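Local coordinates for protein SnoK (Streptomyces nogalater, PDB 5EPA) that acts as a carbocyclase in nogalamycin biosynthesis, a non-heme iron enzyme that depends on 2-oxoglutarate, at residues G18-E23 / H40-L45; L148-A153 / V213-C218. One frame throughout, in Å; residues are numbered along the deposited sequence.

Contact 1: G18-E23 / H40-L45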
# COMPACT_ATOMS: atom_id res chain seq x y z
N GLY A 18 -9.48 -15.27 -17.16
CA GLY A 18 -8.26 -14.68 -17.72
C GLY A 18 -7.53 -13.52 -17.02
O GLY A 18 -8.10 -12.82 -16.18
N PRO A 19 -6.25 -13.30 -17.35
CA PRO A 19 -5.49 -12.24 -16.67
C PRO A 19 -6.01 -10.83 -16.94
O PRO A 19 -6.49 -10.54 -18.02
CB PRO A 19 -4.07 -12.36 -17.26
CG PRO A 19 -4.07 -13.60 -18.08
CD PRO A 19 -5.48 -13.93 -18.42
N THR A 20 -5.92 -9.95 -15.96
CA THR A 20 -6.16 -8.54 -16.19
C THR A 20 -4.82 -7.83 -16.46
O THR A 20 -3.86 -7.99 -15.71
CB THR A 20 -6.85 -7.84 -15.02
OG1 THR A 20 -7.98 -8.61 -14.59
CG2 THR A 20 -7.31 -6.47 -15.45
N THR A 21 -4.78 -7.05 -17.53
CA THR A 21 -3.58 -6.37 -17.96
C THR A 21 -3.87 -4.87 -18.02
O THR A 21 -5.04 -4.47 -17.99
CB THR A 21 -3.16 -6.79 -19.38
OG1 THR A 21 -4.22 -6.45 -20.30
CG2 THR A 21 -2.87 -8.28 -19.47
N ALA A 22 -2.84 -4.06 -18.19
CA ALA A 22 -3.04 -2.63 -18.38
C ALA A 22 -3.87 -2.32 -19.61
O ALA A 22 -4.62 -1.36 -19.65
CB ALA A 22 -1.71 -1.91 -18.48
N GLU A 23 -3.72 -3.13 -20.64
CA GLU A 23 -4.38 -2.91 -21.92
C GLU A 23 -5.87 -3.24 -21.84
O GLU A 23 -6.67 -2.58 -22.46
CB GLU A 23 -3.70 -3.76 -23.03
CG GLU A 23 -4.19 -3.48 -24.45
CD GLU A 23 -5.39 -4.36 -24.90
OE1 GLU A 23 -5.67 -5.45 -24.35
OE2 GLU A 23 -6.10 -3.94 -25.85
N HIS A 40 -10.41 -3.63 -6.69
CA HIS A 40 -9.86 -4.99 -6.71
C HIS A 40 -9.67 -5.43 -8.15
O HIS A 40 -10.62 -5.53 -8.90
CB HIS A 40 -10.83 -5.94 -6.00
CG HIS A 40 -10.44 -7.40 -6.08
ND1 HIS A 40 -11.36 -8.42 -5.98
CD2 HIS A 40 -9.25 -7.99 -6.29
CE1 HIS A 40 -10.74 -9.57 -6.10
NE2 HIS A 40 -9.46 -9.35 -6.28
N ILE A 41 -8.42 -5.66 -8.54
CA ILE A 41 -8.12 -6.16 -9.88
C ILE A 41 -7.62 -7.61 -9.79
O ILE A 41 -6.56 -7.88 -9.27
CB ILE A 41 -7.06 -5.32 -10.56
CG1 ILE A 41 -7.47 -3.84 -10.54
CG2 ILE A 41 -6.84 -5.80 -11.98
CD1 ILE A 41 -8.74 -3.52 -11.29
N PRO A 42 -8.40 -8.56 -10.30
CA PRO A 42 -7.92 -9.93 -10.17
C PRO A 42 -6.95 -10.39 -11.25
O PRO A 42 -6.95 -9.88 -12.39
CB PRO A 42 -9.21 -10.75 -10.24
CG PRO A 42 -10.22 -9.88 -10.91
CD PRO A 42 -9.70 -8.48 -10.99
N ARG A 43 -6.17 -11.40 -10.89
CA ARG A 43 -5.33 -12.14 -11.82
C ARG A 43 -4.34 -11.23 -12.61
O ARG A 43 -4.31 -11.25 -13.81
CB ARG A 43 -6.19 -12.96 -12.77
CG ARG A 43 -7.12 -13.93 -12.04
CD ARG A 43 -8.00 -14.72 -13.02
NE ARG A 43 -8.91 -13.81 -13.72
CZ ARG A 43 -10.07 -13.39 -13.26
NH1 ARG A 43 -10.51 -13.78 -12.06
NH2 ARG A 43 -10.79 -12.55 -13.99
N VAL A 44 -3.56 -10.44 -11.90
CA VAL A 44 -2.60 -9.59 -12.54
C VAL A 44 -1.30 -10.37 -12.72
O VAL A 44 -0.68 -10.31 -13.78
CB VAL A 44 -2.35 -8.32 -11.73
CG1 VAL A 44 -1.34 -7.44 -12.42
CG2 VAL A 44 -3.65 -7.55 -11.50
N LEU A 45 -0.90 -11.09 -11.66
CA LEU A 45 0.24 -12.00 -11.67
C LEU A 45 -0.17 -13.44 -11.83
O LEU A 45 -1.13 -13.89 -11.21
CB LEU A 45 1.00 -11.90 -10.36
CG LEU A 45 1.53 -10.53 -9.98
CD1 LEU A 45 2.29 -10.63 -8.68
CD2 LEU A 45 2.47 -9.98 -11.07
O HOH W 1 -1.67 -9.28 -16.05
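The N-terminal segment ahead of helix 27-36 lies against the turn that leaves strand 38-41, an outermost strand of the large antiparallel sheet, with T20 and R43 making most of the contact. T20 is gripped twice. Its OG1 donates to P42 O at 2.7 Å, in the carbonyl plane with a C=O...donor angle of 157°, and its N donates to R43 O at 3.0 Å, approaching from above that carbonyl plane. The first torsion of T20 (chi1 -48°) sets OG1 anti to the carbonyl carbon, and CG2 anti to the backbone N; from there CG2 meets I41 CG2 at 3.6 Å, the two side chains crossing at about a right angle.

R43, with phi and psi both positive, takes a left-handed backbone conformation, and its N-H to D212 ties the exit of strand 38-41 to the residue leading into neighbouring strand 213-217. Its side chain bends at chi3 and sends NE to G18 O at 2.8 Å. This bond is almost straight (177° at the hydrogen), and the oxygen lies in the guanidinium plane, at its edge, while P42 CB packs over one face toward the rim. P19 CA adds a CA-H...O contact to R43 O at 3.2 Å. On the carbonyl side of T20 a water bridges the segments, donating to T20 O at 2.6 Å and V44 O at 2.7 Å.

Contact 2: L148-A153 / V213-C218; sequences LTAWIA and VVFHHC. With AKG (2-oxoglutaric acid), chain H.
T149 and H216 are a hydrogen-bonded pair of the antiparallel strands 148-153 and 213-217, T149 N reaching H216 O and H216 N reaching T149 O, each at 2.9 Å; W151 and V214 repeat the pattern two residues on. From W151, NE1 donates to O3 of 2-oxoglutarate at 3.1 Å and 165°, with the oxygen in the indole plane. H216 NE2 makes a weak bond to O2 of the ligand at 3.4 Å, but its stronger partner is D135, which binds the iron together with H133 and H222. A water takes a bond from T149 OG1 and gives one to H216 O. With chi1 at 68°, CG of H216 sits between the backbone N and carbonyl carbon, and T149 CB lies over one face of the ring, offset toward its rim, 4.0 Å from the centroid, as a CH-pi contact.

On the face carrying L148, A150, I152, V213 and F215 the packing is mainly apolar: A150 CB meets F215 CE2 at 3.6 Å, and H217 at its end bonds S145 O through NE2. The larger sheet with the smaller one is consistent with the double-stranded beta-helix of the cupin clan. W151 thus holds one carboxylate firmly and H216 the other weakly, and H216 probably helps position D135 beside the cosubstrate.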
# COMPACT_ATOMS: atom_id res chain seq x y z
N LEU A 148 -1.13 6.63 -5.06
CA LEU A 148 -1.88 5.42 -4.73
C LEU A 148 -0.97 4.22 -4.46
O LEU A 148 0.23 4.24 -4.77
CB LEU A 148 -2.83 5.06 -5.85
CG LEU A 148 -2.32 4.34 -7.08
CD1 LEU A 148 -3.47 3.97 -7.99
CD2 LEU A 148 -1.40 5.23 -7.85
N THR A 149 -1.55 3.20 -3.84
CA THR A 149 -0.82 2.01 -3.41
C THR A 149 -1.40 0.78 -4.09
O THR A 149 -2.62 0.65 -4.20
CB THR A 149 -0.94 1.79 -1.91
OG1 THR A 149 -0.30 2.86 -1.18
CG2 THR A 149 -0.31 0.47 -1.49
N ALA A 150 -0.51 -0.08 -4.58
CA ALA A 150 -0.87 -1.39 -5.07
C ALA A 150 -0.58 -2.41 -3.98
O ALA A 150 0.56 -2.57 -3.59
CB ALA A 150 -0.06 -1.73 -6.31
N TRP A 151 -1.60 -3.09 -3.49
CA TRP A 151 -1.46 -4.09 -2.44
C TRP A 151 -1.56 -5.42 -3.11
O TRP A 151 -2.64 -5.83 -3.53
CB TRP A 151 -2.54 -3.91 -1.40
CG TRP A 151 -2.36 -4.63 -0.10
CD1 TRP A 151 -1.69 -4.21 1.00
CD2 TRP A 151 -2.94 -5.89 0.25
NE1 TRP A 151 -1.79 -5.14 2.01
CE2 TRP A 151 -2.56 -6.18 1.56
CE3 TRP A 151 -3.73 -6.82 -0.46
CZ2 TRP A 151 -2.98 -7.33 2.22
CZ3 TRP A 151 -4.11 -7.99 0.19
CH2 TRP A 151 -3.73 -8.23 1.51
N ILE A 152 -0.41 -6.04 -3.32
CA ILE A 152 -0.29 -7.21 -4.15
C ILE A 152 -0.35 -8.43 -3.26
O ILE A 152 0.48 -8.58 -2.37
CB ILE A 152 1.06 -7.18 -4.91
CG1 ILE A 152 1.19 -5.91 -5.73
CG2 ILE A 152 1.18 -8.38 -5.84
CD1 ILE A 152 2.61 -5.54 -6.03
N ALA A 153 -1.27 -9.33 -3.52
CA ALA A 153 -1.36 -10.55 -2.71
C ALA A 153 -0.42 -11.62 -3.21
O ALA A 153 -0.46 -11.97 -4.38
CB ALA A 153 -2.77 -11.10 -2.76
N VAL A 213 -4.52 -7.94 -7.17
CA VAL A 213 -4.04 -6.68 -6.62
C VAL A 213 -5.22 -5.80 -6.26
O VAL A 213 -6.14 -5.66 -7.05
CB VAL A 213 -3.17 -5.91 -7.62
CG1 VAL A 213 -2.62 -4.66 -6.98
CG2 VAL A 213 -2.01 -6.76 -8.09
N VAL A 214 -5.17 -5.19 -5.08
CA VAL A 214 -6.12 -4.15 -4.77
C VAL A 214 -5.37 -2.83 -4.70
O VAL A 214 -4.42 -2.70 -3.95
CB VAL A 214 -6.83 -4.38 -3.43
CG1 VAL A 214 -7.98 -3.39 -3.25
CG2 VAL A 214 -7.35 -5.79 -3.33
N PHE A 215 -5.86 -1.83 -5.42
CA PHE A 215 -5.27 -0.49 -5.46
C PHE A 215 -6.10 0.43 -4.61
O PHE A 215 -7.33 0.38 -4.64
CB PHE A 215 -5.28 0.08 -6.88
CG PHE A 215 -4.42 -0.66 -7.84
CD1 PHE A 215 -4.86 -1.78 -8.45
CD2 PHE A 215 -3.13 -0.20 -8.13
CE1 PHE A 215 -4.03 -2.49 -9.31
CE2 PHE A 215 -2.31 -0.88 -9.00
CZ PHE A 215 -2.76 -2.04 -9.60
N HIS A 216 -5.44 1.28 -3.84
CA HIS A 216 -6.18 2.31 -3.08
C HIS A 216 -5.46 3.65 -3.07
O HIS A 216 -4.24 3.74 -2.89
CB HIS A 216 -6.54 1.82 -1.62
CG HIS A 216 -5.36 1.65 -0.71
ND1 HIS A 216 -4.68 0.47 -0.61
CD2 HIS A 216 -4.72 2.52 0.11
CE1 HIS A 216 -3.66 0.62 0.23
NE2 HIS A 216 -3.70 1.84 0.71
N HIS A 217 -6.27 4.69 -3.20
CA HIS A 217 -5.78 6.07 -3.15
C HIS A 217 -5.17 6.45 -1.80
O HIS A 217 -5.50 5.86 -0.77
CB HIS A 217 -6.91 7.01 -3.50
CG HIS A 217 -6.47 8.42 -3.76
ND1 HIS A 217 -6.39 9.36 -2.76
CD2 HIS A 217 -6.16 9.06 -4.91
CE1 HIS A 217 -6.01 10.51 -3.27
NE2 HIS A 217 -5.87 10.36 -4.58
N CYS A 218 -4.25 7.40 -1.81
CA CYS A 218 -3.51 7.80 -0.58
C CYS A 218 -4.38 8.46 0.49
O CYS A 218 -3.96 8.61 1.63
CB CYS A 218 -2.31 8.71 -0.89
SG CYS A 218 -2.75 10.33 -1.62
C1 AKG H . -1.22 -0.30 2.98
O1 AKG H . -0.88 -1.03 2.02
O2 AKG H . -1.31 0.96 2.97
C2 AKG H . -1.53 -0.91 4.27
O5 AKG H . -1.86 -0.12 5.14
C3 AKG H . -1.45 -2.41 4.47
C4 AKG H . -1.59 -2.91 5.91
C5 AKG H . -1.55 -4.45 5.95
O3 AKG H . -0.99 -5.13 5.02
O4 AKG H . -2.05 -5.06 6.89
O HOH W 2 -2.18 4.60 -0.70

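How the contacts relate
The two contacts share one antiparallel sheet: strand 38-41 of contact 1 neighbours strand 213-217 of contact 2, and I41 N lies 2.7 Å from V213 O, a probable hydrogen bond. Packing also joins them, I41 CG1 against F215 CE1 at 3.9 Å and L45 CD1 against I152 CG2 at 3.8 Å. Their centres are about 13 Å apart, and their settings differ. Contact 1 is partly buried at the sheet margin, about 17 Å from the chain centre, and is held by irregular backbone and side-chain bonds. Contact 2, about 5 Å from that centre, is buried, with regular strand pairing between a mainly apolar face and the cosubstrate pocket.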